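Local atomic coordinates of putative TetR transcriptional regulator (Rhodococcus sp., PDB entry 2I10), a protein that probably binds DNA through a helix-turn-helix domain as a TetR-family transcriptional regulator, and can hold p-nitrophenol in a pocket. Residues L74-V87 and T137-L151. Sequence-based numbering, arbitrary orientation.
Sequences LEEAMVRPTAHEAV and TVLDRFEKALADGDL
Thr137 meets Leu74 tip to tip, CB to CD2 at 3.9 Å, and turns its methyl CG2 onto CG of selenomethionine Met78; its hydroxyl bonds back to the Gln133 carbonyl within its own helix. One turn on, Arg141 crosses the selenomethionine at a slant, CB and CG both against Met78 SE, with CB to SE at 3.7 Å. A bend at chi2 (56°) then carries the guanidinium into the turn linking helices 71-78 and 83-98. There NH2 gives Arg80 O a straight bond of 2.9 Å, in the plane of both groups, while NE makes a weak one to Met78 O. Ala83 N lies over one guanidinium face and Lys144 CE over the other, both toward the rim, which limits its tilt. A leucine here would probably leave both carbonyls without these donors and the turn less firmly fixed. Phe142 presents its ring edge to Ala83 CB, and that methyl also packs on Ala145 CB at 3.5 Å. Past Gly149, whose positive phi ends the helix, Asp150 OD2 accepts from Ala83 N at 2.9 Å and lies beside a water that accepts from His84 N. With Thr82 OG1 taking Glu85 N, the start of helix 83-98 is gripped twice, and the carboxylate probably gains from the helix dipole. In this all-helical regulatory domain, segment 137-148 runs nearly parallel to 74-78 (9°) and roughly antiparallel to 83-87 (153°), with helix 157-177 packing against Phe142.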
ATOM      1  N   LEU B  74     -16.264  -3.900   7.135  1.00 33.25           N
ATOM      2  CA  LEU B  74     -15.556  -3.750   8.407  1.00 34.93           C
ATOM      3  C   LEU B  74     -16.477  -4.099   9.598  1.00 34.50           C
ATOM      4  O   LEU B  74     -16.131  -4.905  10.467  1.00 34.44           O
ATOM      5  CB  LEU B  74     -15.009  -2.332   8.526  1.00 34.37           C
ATOM      6  CG  LEU B  74     -14.103  -2.051   9.722  1.00 37.72           C
ATOM      7  CD1 LEU B  74     -12.833  -2.898   9.699  1.00 33.09           C
ATOM      8  CD2 LEU B  74     -13.774  -0.554   9.662  1.00 38.12           C
ATOM      9  N   GLU B  75     -17.666  -3.508   9.593  1.00 34.77           N
ATOM     10  CA  GLU B  75     -18.698  -3.780  10.588  1.00 35.56           C
ATOM     11  C   GLU B  75     -19.095  -5.245  10.663  1.00 34.93           C
ATOM     12  O   GLU B  75     -19.187  -5.799  11.756  1.00 33.85           O
ATOM     13  CB  GLU B  75     -19.896  -2.851  10.366  1.00 35.68           C
ATOM     14  CG  GLU B  75     -19.516  -1.428  10.820  1.00 39.20           C
ATOM     15  CD  GLU B  75     -20.563  -0.379  10.552  1.00 43.69           C
ATOM     16  OE1 GLU B  75     -21.442  -0.641   9.693  1.00 47.49           O
ATOM     17  OE2 GLU B  75     -20.493   0.713  11.201  1.00 41.82           O
ATOM     18  N   GLU B  76     -19.260  -5.886   9.509  1.00 34.85           N
ATOM     19  CA  GLU B  76     -19.565  -7.305   9.496  1.00 36.57           C
ATOM     20  C   GLU B  76     -18.451  -8.126  10.117  1.00 34.38           C
ATOM     21  O   GLU B  76     -18.711  -9.097  10.824  1.00 34.81           O
ATOM     22  CB  GLU B  76     -20.008  -7.811   8.095  1.00 36.55           C
ATOM     23  CG  GLU B  76     -18.912  -8.253   7.112  1.00 41.69           C
ATOM     24  CD  GLU B  76     -19.438  -8.443   5.656  1.00 41.89           C
ATOM     25  OE1 GLU B  76     -20.561  -7.950   5.327  1.00 48.27           O
ATOM     26  OE2 GLU B  76     -18.723  -9.091   4.844  1.00 49.68           O
ATOM     27  N   ALA B  77     -17.202  -7.730   9.877  1.00 33.39           N
ATOM     28  CA  ALA B  77     -16.077  -8.422  10.498  1.00 31.68           C
ATOM     29  C   ALA B  77     -16.036  -8.178  12.031  1.00 31.19           C
ATOM     30  O   ALA B  77     -15.717  -9.076  12.782  1.00 30.86           O
ATOM     31  CB  ALA B  77     -14.775  -7.991   9.842  1.00 31.02           C
HETATM   32  N   MSE B  78     -16.371  -6.975  12.487  1.00 30.20           N
HETATM   33  CA  MSE B  78     -16.217  -6.634  13.906  1.00 31.73           C
HETATM   34  C   MSE B  78     -17.170  -7.423  14.813  1.00 32.48           C
HETATM   35  O   MSE B  78     -16.940  -7.491  16.018  1.00 32.77           O
HETATM   36  CB  MSE B  78     -16.384  -5.126  14.124  1.00 31.34           C
HETATM   37  CG  MSE B  78     -15.317  -4.267  13.432  1.00 32.84           C
HETATM   38 SE   MSE B  78     -13.453  -4.610  14.012  0.80 37.01          SE
HETATM   39  CE  MSE B  78     -12.923  -5.838  12.617  1.00 34.72           C
ATOM     40  N   VAL B  79     -18.217  -8.022  14.218  1.00 32.44           N
ATOM     41  CA  VAL B  79     -19.240  -8.791  14.944  1.00 33.62           C
ATOM     42  C   VAL B  79     -18.725 -10.150  15.439  1.00 34.12           C
ATOM     43  O   VAL B  79     -19.322 -10.759  16.301  1.00 35.60           O
ATOM     44  CB  VAL B  79     -20.570  -8.898  14.116  1.00 32.68           C
ATOM     45  CG1 VAL B  79     -21.559  -9.844  14.749  1.00 35.04           C
ATOM     46  CG2 VAL B  79     -21.224  -7.540  14.025  1.00 33.01           C
ATOM     47  N   ARG B  80     -17.590 -10.605  14.948  1.00 35.11           N
ATOM     48  CA  ARG B  80     -16.981 -11.828  15.450  1.00 35.99           C
ATOM     49  C   ARG B  80     -16.700 -11.719  16.949  1.00 36.34           C
ATOM     50  O   ARG B  80     -16.430 -10.624  17.453  1.00 35.86           O
ATOM     51  CB  ARG B  80     -15.686 -12.170  14.681  1.00 36.81           C
ATOM     52  CG  ARG B  80     -15.834 -12.292  13.145  1.00 39.26           C
ATOM     53  CD  ARG B  80     -17.030 -13.118  12.676  1.00 44.13           C
ATOM     54  NE  ARG B  80     -16.821 -14.562  12.782  1.00 50.86           N
ATOM     55  CZ  ARG B  80     -16.943 -15.432  11.766  1.00 55.34           C
ATOM     56  NH1 ARG B  80     -17.278 -15.028  10.537  1.00 54.98           N
ATOM     57  NH2 ARG B  80     -16.732 -16.729  11.975  1.00 57.00           N
ATOM     58  N   PRO B  81     -16.747 -12.872  17.662  1.00 36.72           N
ATOM     59  CA  PRO B  81     -16.732 -12.929  19.118  1.00 36.72           C
ATOM     60  C   PRO B  81     -15.442 -12.504  19.819  1.00 36.59           C
ATOM     61  O   PRO B  81     -15.471 -12.294  21.013  1.00 35.60           O
ATOM     62  CB  PRO B  81     -16.994 -14.421  19.410  1.00 37.20           C
ATOM     63  CG  PRO B  81     -17.525 -14.976  18.131  1.00 37.98           C
ATOM     64  CD  PRO B  81     -16.858 -14.221  17.075  1.00 35.74           C
ATOM     65  N   THR B  82     -14.316 -12.442  19.102  1.00 36.41           N
ATOM     66  CA  THR B  82     -13.034 -11.975  19.676  1.00 35.39           C
ATOM     67  C   THR B  82     -12.432 -10.955  18.729  1.00 35.07           C
ATOM     68  O   THR B  82     -12.784 -10.919  17.548  1.00 34.85           O
ATOM     69  CB  THR B  82     -11.980 -13.134  19.946  1.00 35.86           C
ATOM     70  OG1 THR B  82     -11.628 -13.799  18.726  1.00 34.73           O
ATOM     71  CG2 THR B  82     -12.490 -14.181  20.978  1.00 34.50           C
ATOM     72  N   ALA B  83     -11.575 -10.093  19.270  1.00 34.94           N
ATOM     73  CA  ALA B  83     -10.813  -9.110  18.482  1.00 34.46           C
ATOM     74  C   ALA B  83      -9.936  -9.815  17.437  1.00 34.42           C
ATOM     75  O   ALA B  83      -9.881  -9.382  16.273  1.00 34.17           O
ATOM     76  CB  ALA B  83      -9.952  -8.259  19.410  1.00 34.31           C
ATOM     77  N   HIS B  84      -9.259 -10.901  17.858  1.00 34.25           N
ATOM     78  CA  HIS B  84      -8.461 -11.724  16.944  1.00 33.92           C
ATOM     79  C   HIS B  84      -9.307 -12.215  15.743  1.00 34.49           C
ATOM     80  O   HIS B  84      -8.945 -11.963  14.605  1.00 33.50           O
ATOM     81  CB  HIS B  84      -7.769 -12.919  17.624  1.00 33.54           C
ATOM     82  CG  HIS B  84      -7.138 -13.862  16.628  1.00 33.59           C
ATOM     83  ND1 HIS B  84      -5.981 -13.552  15.940  1.00 32.53           N
ATOM     84  CD2 HIS B  84      -7.577 -15.035  16.113  1.00 32.79           C
ATOM     85  CE1 HIS B  84      -5.720 -14.509  15.066  1.00 35.40           C
ATOM     86  NE2 HIS B  84      -6.667 -15.427  15.157  1.00 36.12           N
ATOM     87  N   GLU B  85     -10.416 -12.911  16.001  1.00 35.04           N
ATOM     88  CA  GLU B  85     -11.291 -13.397  14.919  1.00 36.56           C
ATOM     89  C   GLU B  85     -11.859 -12.278  14.060  1.00 35.41           C
ATOM     90  O   GLU B  85     -12.013 -12.455  12.832  1.00 35.55           O
ATOM     91  CB  GLU B  85     -12.450 -14.240  15.464  1.00 36.90           C
ATOM     92  CG  GLU B  85     -13.051 -15.153  14.420  1.00 39.85           C
ATOM     93  CD  GLU B  85     -14.244 -15.989  14.914  1.00 41.50           C
ATOM     94  OE1 GLU B  85     -14.330 -16.329  16.134  1.00 45.69           O
ATOM     95  OE2 GLU B  85     -15.077 -16.348  14.039  1.00 46.49           O
ATOM     96  N   ALA B  86     -12.168 -11.143  14.696  1.00 34.02           N
ATOM     97  CA  ALA B  86     -12.640  -9.924  14.001  1.00 33.83           C
ATOM     98  C   ALA B  86     -11.639  -9.453  12.938  1.00 32.54           C
ATOM     99  O   ALA B  86     -11.970  -9.301  11.753  1.00 32.32           O
ATOM    100  CB  ALA B  86     -12.932  -8.777  15.012  1.00 33.00           C
ATOM    101  N   VAL B  87     -10.416  -9.221  13.389  1.00 31.70           N
ATOM    102  CA  VAL B  87      -9.300  -8.822  12.527  1.00 29.16           C
ATOM    103  C   VAL B  87      -8.951  -9.876  11.442  1.00 30.10           C
ATOM    104  O   VAL B  87      -8.751  -9.508  10.267  1.00 27.55           O
ATOM    105  CB  VAL B  87      -8.129  -8.374  13.381  1.00 29.90           C
ATOM    106  CG1 VAL B  87      -6.815  -8.239  12.552  1.00 27.27           C
ATOM    107  CG2 VAL B  87      -8.522  -7.030  14.099  1.00 28.30           C
ATOM    108  N   THR B 137     -13.293   2.313  14.642  1.00 27.41           N
ATOM    109  CA  THR B 137     -14.063   1.063  14.683  1.00 27.60           C
ATOM    110  C   THR B 137     -13.229  -0.110  15.221  1.00 26.92           C
ATOM    111  O   THR B 137     -13.694  -0.969  15.991  1.00 25.92           O
ATOM    112  CB  THR B 137     -14.577   0.702  13.248  1.00 29.57           C
ATOM    113  OG1 THR B 137     -15.447   1.751  12.766  1.00 31.90           O
ATOM    114  CG2 THR B 137     -15.353  -0.587  13.264  1.00 31.14           C
ATOM    115  N   VAL B 138     -11.979  -0.157  14.783  1.00 26.06           N
ATOM    116  CA  VAL B 138     -11.030  -1.153  15.263  1.00 24.30           C
ATOM    117  C   VAL B 138     -10.728  -0.869  16.729  1.00 23.77           C
ATOM    118  O   VAL B 138     -10.778  -1.763  17.529  1.00 24.28           O
ATOM    119  CB  VAL B 138      -9.739  -1.179  14.332  1.00 23.55           C
ATOM    120  CG1 VAL B 138      -8.650  -2.019  14.932  1.00 23.87           C
ATOM    121  CG2 VAL B 138     -10.113  -1.738  12.983  1.00 23.82           C
ATOM    122  N   LEU B 139     -10.477   0.381  17.092  1.00 24.28           N
ATOM    123  CA  LEU B 139     -10.253   0.730  18.504  1.00 25.80           C
ATOM    124  C   LEU B 139     -11.466   0.394  19.396  1.00 26.17           C
ATOM    125  O   LEU B 139     -11.290  -0.037  20.551  1.00 25.89           O
ATOM    126  CB  LEU B 139      -9.927   2.249  18.677  1.00 24.77           C
ATOM    127  CG  LEU B 139      -8.527   2.766  18.314  1.00 25.65           C
ATOM    128  CD1 LEU B 139      -8.466   4.304  18.218  1.00 25.16           C
ATOM    129  CD2 LEU B 139      -7.463   2.186  19.290  1.00 24.42           C
ATOM    130  N   ASP B 140     -12.675   0.640  18.891  1.00 26.27           N
ATOM    131  CA  ASP B 140     -13.904   0.315  19.659  1.00 27.05           C
ATOM    132  C   ASP B 140     -13.900  -1.174  19.853  1.00 28.03           C
ATOM    133  O   ASP B 140     -14.219  -1.655  20.941  1.00 28.61           O
ATOM    134  CB  ASP B 140     -15.179   0.703  18.885  1.00 26.10           C
ATOM    135  CG  ASP B 140     -15.439   2.187  18.881  1.00 29.04           C
ATOM    136  OD1 ASP B 140     -14.845   2.886  19.742  1.00 28.49           O
ATOM    137  OD2 ASP B 140     -16.255   2.678  18.033  1.00 28.27           O
ATOM    138  N   ARG B 141     -13.528  -1.932  18.813  1.00 28.87           N
ATOM    139  CA  ARG B 141     -13.503  -3.422  18.949  1.00 30.05           C
ATOM    140  C   ARG B 141     -12.489  -3.879  20.019  1.00 29.83           C
ATOM    141  O   ARG B 141     -12.746  -4.846  20.767  1.00 29.58           O
ATOM    142  CB  ARG B 141     -13.182  -4.131  17.625  1.00 30.47           C
ATOM    143  CG  ARG B 141     -13.409  -5.656  17.588  1.00 30.29           C
ATOM    144  CD  ARG B 141     -14.846  -6.044  17.955  1.00 31.03           C
ATOM    145  NE  ARG B 141     -15.047  -7.464  18.256  1.00 27.00           N
ATOM    146  CZ  ARG B 141     -14.850  -8.004  19.462  1.00 26.21           C
ATOM    147  NH1 ARG B 141     -14.406  -7.286  20.472  1.00 23.61           N
ATOM    148  NH2 ARG B 141     -15.112  -9.269  19.662  1.00 28.40           N
ATOM    149  N   PHE B 142     -11.355  -3.176  20.074  1.00 29.76           N
ATOM    150  CA  PHE B 142     -10.268  -3.480  21.018  1.00 30.12           C
ATOM    151  C   PHE B 142     -10.701  -3.147  22.467  1.00 29.79           C
ATOM    152  O   PHE B 142     -10.365  -3.880  23.396  1.00 30.54           O
ATOM    153  CB  PHE B 142      -8.979  -2.762  20.615  1.00 28.56           C
ATOM    154  CG  PHE B 142      -8.307  -3.352  19.358  1.00 31.44           C
ATOM    155  CD1 PHE B 142      -8.733  -4.554  18.810  1.00 27.86           C
ATOM    156  CD2 PHE B 142      -7.235  -2.706  18.744  1.00 27.62           C
ATOM    157  CE1 PHE B 142      -8.099  -5.109  17.706  1.00 25.84           C
ATOM    158  CE2 PHE B 142      -6.620  -3.270  17.635  1.00 26.96           C
ATOM    159  CZ  PHE B 142      -7.047  -4.476  17.127  1.00 25.27           C
ATOM    160  N   GLU B 143     -11.489  -2.082  22.611  1.00 29.20           N
ATOM    161  CA  GLU B 143     -12.016  -1.618  23.908  1.00 30.39           C
ATOM    162  C   GLU B 143     -13.004  -2.661  24.475  1.00 29.09           C
ATOM    163  O   GLU B 143     -12.957  -2.996  25.679  1.00 29.43           O
ATOM    164  CB  GLU B 143     -12.644  -0.224  23.760  1.00 29.47           C
ATOM    165  CG  GLU B 143     -13.257   0.335  25.014  1.00 32.78           C
ATOM    166  CD  GLU B 143     -14.056   1.603  24.783  1.00 33.79           C
ATOM    167  OE1 GLU B 143     -15.065   1.552  24.024  1.00 34.76           O
ATOM    168  OE2 GLU B 143     -13.714   2.645  25.404  1.00 39.21           O
ATOM    169  N   LYS B 144     -13.827  -3.220  23.588  1.00 27.43           N
ATOM    170  CA  LYS B 144     -14.766  -4.277  23.948  1.00 27.88           C
ATOM    171  C   LYS B 144     -14.025  -5.559  24.263  1.00 28.57           C
ATOM    172  O   LYS B 144     -14.382  -6.251  25.194  1.00 29.25           O
ATOM    173  CB  LYS B 144     -15.733  -4.511  22.778  1.00 26.84           C
ATOM    174  CG  LYS B 144     -16.546  -5.787  22.817  1.00 26.52           C
ATOM    175  CD  LYS B 144     -17.459  -5.890  21.606  1.00 27.91           C
ATOM    176  CE  LYS B 144     -18.313  -7.202  21.604  1.00 29.14           C
ATOM    177  NZ  LYS B 144     -18.695  -7.724  22.955  1.00 30.52           N
ATOM    178  N   ALA B 145     -13.016  -5.912  23.454  1.00 28.24           N
ATOM    179  CA  ALA B 145     -12.201  -7.078  23.764  1.00 28.02           C
ATOM    180  C   ALA B 145     -11.436  -7.014  25.089  1.00 28.65           C
ATOM    181  O   ALA B 145     -11.216  -8.045  25.706  1.00 29.37           O
ATOM    182  CB  ALA B 145     -11.271  -7.468  22.587  1.00 28.14           C
ATOM    183  N   LEU B 146     -11.012  -5.833  25.531  1.00 28.99           N
ATOM    184  CA  LEU B 146     -10.364  -5.722  26.828  1.00 30.29           C
ATOM    185  C   LEU B 146     -11.380  -5.979  27.957  1.00 31.22           C
ATOM    186  O   LEU B 146     -11.031  -6.576  28.994  1.00 31.08           O
ATOM    187  CB  LEU B 146      -9.737  -4.325  27.017  1.00 30.92           C
ATOM    188  CG  LEU B 146      -8.405  -4.000  26.300  1.00 31.80           C
ATOM    189  CD1 LEU B 146      -8.079  -2.517  26.345  1.00 28.62           C
ATOM    190  CD2 LEU B 146      -7.242  -4.826  26.870  1.00 31.77           C
ATOM    191  N   ALA B 147     -12.617  -5.503  27.763  1.00 31.62           N
ATOM    192  CA  ALA B 147     -13.676  -5.702  28.763  1.00 32.56           C
ATOM    193  C   ALA B 147     -14.067  -7.199  28.789  1.00 33.13           C
ATOM    194  O   ALA B 147     -14.181  -7.781  29.849  1.00 32.39           O
ATOM    195  CB  ALA B 147     -14.859  -4.821  28.464  1.00 32.59           C
ATOM    196  N   ASP B 148     -14.177  -7.816  27.613  1.00 33.13           N
ATOM    197  CA  ASP B 148     -14.557  -9.220  27.493  1.00 34.72           C
ATOM    198  C   ASP B 148     -13.415 -10.107  27.943  1.00 35.76           C
ATOM    199  O   ASP B 148     -13.635 -11.205  28.431  1.00 36.48           O
ATOM    200  CB  ASP B 148     -14.920  -9.585  26.045  1.00 33.93           C
ATOM    201  CG  ASP B 148     -16.210  -8.929  25.573  1.00 35.97           C
ATOM    202  OD1 ASP B 148     -16.926  -8.311  26.419  1.00 36.73           O
ATOM    203  OD2 ASP B 148     -16.523  -9.033  24.359  1.00 33.94           O
ATOM    204  N   GLY B 149     -12.191  -9.623  27.745  1.00 36.29           N
ATOM    205  CA  GLY B 149     -11.006 -10.290  28.254  1.00 36.98           C
ATOM    206  C   GLY B 149     -10.272 -11.145  27.237  1.00 36.02           C
ATOM    207  O   GLY B 149      -9.364 -11.860  27.614  1.00 36.34           O
ATOM    208  N   ASP B 150     -10.653 -11.098  25.956  1.00 35.64           N
ATOM    209  CA  ASP B 150      -9.906 -11.850  24.933  1.00 35.50           C
ATOM    210  C   ASP B 150      -8.689 -11.071  24.437  1.00 35.12           C
ATOM    211  O   ASP B 150      -7.822 -11.621  23.804  1.00 34.35           O
ATOM    212  CB  ASP B 150     -10.780 -12.268  23.746  1.00 35.65           C
ATOM    213  CG  ASP B 150     -11.499 -11.096  23.101  1.00 36.64           C
ATOM    214  OD1 ASP B 150     -12.594 -10.736  23.578  1.00 37.79           O
ATOM    215  OD2 ASP B 150     -10.987 -10.555  22.102  1.00 33.88           O
ATOM    216  N   LEU B 151      -8.657  -9.774  24.713  1.00 35.35           N
ATOM    217  CA  LEU B 151      -7.446  -8.967  24.538  1.00 36.33           C
ATOM    218  C   LEU B 151      -6.804  -8.799  25.904  1.00 36.22           C
ATOM    219  O   LEU B 151      -7.459  -8.361  26.844  1.00 36.36           O
ATOM    220  CB  LEU B 151      -7.773  -7.614  23.912  1.00 36.62           C
ATOM    221  CG  LEU B 151      -6.819  -6.983  22.906  1.00 37.27           C
ATOM    222  CD1 LEU B 151      -6.343  -7.963  21.794  1.00 35.27           C
ATOM    223  CD2 LEU B 151      -7.523  -5.776  22.300  1.00 34.36           C
TER
HETATM  224  O   HOH W   1      -8.803 -11.507  20.603  1.00 36.19           O